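Local coordinates for protein putative nudix hydrolase family member (Chromobacterium violaceum, PDB 3F13) that is a putative Nudix hydrolase, probably using magnesium to hydrolyse a substrate that has not been identified, at residues 54-59 with 85-90. Numbering follows the deposited sequence.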
loop_
_atom_site.group_PDB
_atom_site.type_symbol
_atom_site.label_atom_id
_atom_site.label_comp_id
_atom_site.label_asym_id
_atom_site.label_seq_id
_atom_site.Cartn_x
_atom_site.Cartn_y
_atom_site.Cartn_z
ATOM N N GLN B 54 -5.104 -1.200 6.935
ATOM C CA GLN B 54 -6.373 -0.502 6.694
ATOM C C GLN B 54 -6.465 0.738 7.574
ATOM O O GLN B 54 -6.865 1.823 7.142
ATOM C CB GLN B 54 -7.561 -1.394 7.046
ATOM C CG GLN B 54 -7.844 -2.442 6.023
ATOM C CD GLN B 54 -8.986 -3.348 6.459
ATOM O OE1 GLN B 54 -8.776 -4.318 7.179
ATOM N NE2 GLN B 54 -10.201 -3.026 6.018
ATOM N N ALA B 55 -6.137 0.554 8.828
ATOM C CA ALA B 55 -6.179 1.648 9.750
ATOM C C ALA B 55 -5.216 2.759 9.292
ATOM O O ALA B 55 -5.503 3.943 9.425
ATOM C CB ALA B 55 -5.833 1.134 11.130
ATOM N N LEU B 56 -4.062 2.386 8.733
ATOM C CA LEU B 56 -3.100 3.421 8.334
ATOM C C LEU B 56 -3.733 4.383 7.298
ATOM O O LEU B 56 -3.644 5.611 7.419
ATOM C CB LEU B 56 -1.822 2.799 7.767
ATOM C CG LEU B 56 -0.738 3.936 7.797
ATOM C CD1 LEU B 56 -0.846 4.651 9.169
ATOM C CD2 LEU B 56 0.674 3.546 7.594
ATOM N N ILE B 57 -4.345 3.818 6.267
ATOM C CA ILE B 57 -4.959 4.654 5.235
ATOM C C ILE B 57 -6.051 5.577 5.800
ATOM O O ILE B 57 -6.110 6.767 5.502
ATOM C CB ILE B 57 -5.497 3.794 4.073
ATOM C CG1 ILE B 57 -4.354 3.009 3.438
ATOM C CG2 ILE B 57 -6.144 4.692 3.048
ATOM C CD1 ILE B 57 -4.860 1.828 2.556
ATOM N N ARG B 58 -6.897 5.012 6.639
ATOM C CA ARG B 58 -7.962 5.774 7.268
ATOM C C ARG B 58 -7.377 6.920 8.095
ATOM O O ARG B 58 -7.765 8.088 7.962
ATOM C CB ARG B 58 -8.792 4.839 8.148
ATOM C CG ARG B 58 -9.747 5.536 9.141
ATOM C CD ARG B 58 -10.593 4.507 9.911
ATOM N NE ARG B 58 -9.814 3.578 10.748
ATOM C CZ ARG B 58 -9.249 3.920 11.900
ATOM N NH1 ARG B 58 -9.365 5.173 12.344
ATOM N NH2 ARG B 58 -8.549 3.027 12.603
ATOM N N GLU B 59 -6.410 6.606 8.943
ATOM C CA GLU B 59 -5.898 7.617 9.868
ATOM C C GLU B 59 -5.084 8.724 9.203
ATOM O O GLU B 59 -5.166 9.903 9.602
ATOM C CB GLU B 59 -5.132 6.928 10.990
ATOM C CG GLU B 59 -6.056 6.077 11.858
ATOM C CD GLU B 59 -6.400 6.717 13.208
ATOM O OE1 GLU B 59 -6.162 7.940 13.373
ATOM O OE2 GLU B 59 -6.906 5.979 14.108
ATOM N N LYS B 85 2.863 -1.370 13.488
ATOM C CA LYS B 85 3.480 -1.671 12.174
ATOM C C LYS B 85 3.826 -0.349 11.517
ATOM O O LYS B 85 3.010 0.584 11.484
ATOM C CB LYS B 85 2.583 -2.499 11.265
ATOM C CG LYS B 85 2.573 -3.986 11.630
ATOM C CD LYS B 85 1.754 -4.819 10.690
ATOM C CE LYS B 85 1.848 -6.272 11.119
ATOM N NZ LYS B 85 3.254 -6.798 11.086
ATOM N N VAL B 86 5.026 -0.278 10.942
ATOM C CA VAL B 86 5.499 0.963 10.356
ATOM C C VAL B 86 5.573 0.826 8.840
ATOM O O VAL B 86 6.132 -0.158 8.370
ATOM C CB VAL B 86 6.926 1.267 10.895
ATOM C CG1 VAL B 86 7.487 2.592 10.308
ATOM C CG2 VAL B 86 6.862 1.365 12.419
ATOM N N TYR B 87 5.044 1.807 8.097
ATOM C CA TYR B 87 4.959 1.747 6.625
ATOM C C TYR B 87 5.468 3.028 5.971
ATOM O O TYR B 87 5.131 4.141 6.423
ATOM C CB TYR B 87 3.501 1.644 6.147
ATOM C CG TYR B 87 2.683 0.554 6.810
ATOM C CD1 TYR B 87 2.451 -0.657 6.152
ATOM C CD2 TYR B 87 2.150 0.726 8.092
ATOM C CE1 TYR B 87 1.714 -1.667 6.720
ATOM C CE2 TYR B 87 1.368 -0.307 8.680
ATOM C CZ TYR B 87 1.199 -1.514 7.989
ATOM O OH TYR B 87 0.425 -2.542 8.537
ATOM N N LEU B 88 6.178 2.889 4.864
ATOM C CA LEU B 88 6.590 4.038 4.048
ATOM C C LEU B 88 5.426 4.239 3.089
ATOM O O LEU B 88 5.030 3.287 2.403
ATOM C CB LEU B 88 7.831 3.688 3.229
ATOM C CG LEU B 88 8.304 4.792 2.258
ATOM C CD1 LEU B 88 8.820 6.023 2.987
ATOM C CD2 LEU B 88 9.404 4.270 1.320
ATOM N N CYS B 89 4.839 5.424 3.084
ATOM C CA CYS B 89 3.659 5.690 2.242
ATOM C C CYS B 89 3.868 6.802 1.219
ATOM O O CYS B 89 4.515 7.793 1.513
ATOM C CB CYS B 89 2.483 6.098 3.117
ATOM S SG CYS B 89 2.142 4.988 4.512
ATOM N N ILE B 90 3.268 6.630 0.039
ATOM C CA ILE B 90 3.156 7.652 -0.980
ATOM C C ILE B 90 1.687 8.092 -1.095
ATOM O O ILE B 90 0.752 7.262 -1.159
ATOM C CB ILE B 90 3.442 7.083 -2.396
ATOM C CG1 ILE B 90 4.611 6.115 -2.411
ATOM C CG2 ILE B 90 3.481 8.212 -3.439
ATOM C CD1 ILE B 90 5.062 5.831 -3.834
#
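L56 reaches from the Nudix-box helix 52-64 to Y87 and C89 on strand 82-90, joining the helix to the mixed sheet beside it in the Nudix fold. One methyl makes the closest contacts: CD2 of L56 lies 3.2 Å from CD2 of Y87, a tight approach, and 3.7 Å from SG of C89. With CG of L56 anti to the backbone N (chi1 -163°), the branched end extends off the helix toward the strand. The methyl meets the tyrosine ring obliquely, near its CG–CD2 side and also close to CB, while the two side chains run past each other in opposite directions. Leucine suits this place because a long, branched, apolar chain can reach the strand while also touching A19 and A21 on strand 16-25. Y87 and C89 both point at the helix, whereas the intervening L88 faces helix 136-157. The broad, mostly apolar ring of buried Y87 gives the methyl a surface to rest on, and C89, small and weakly polar, sets its sulfur against the same methyl. Away from the strand, the guanidinium of R58 forms salt bridges with E50 through NE and with neighbouring E59, where NH1 makes a weak, bent bond of 3.1 Å to OE2 at 141°.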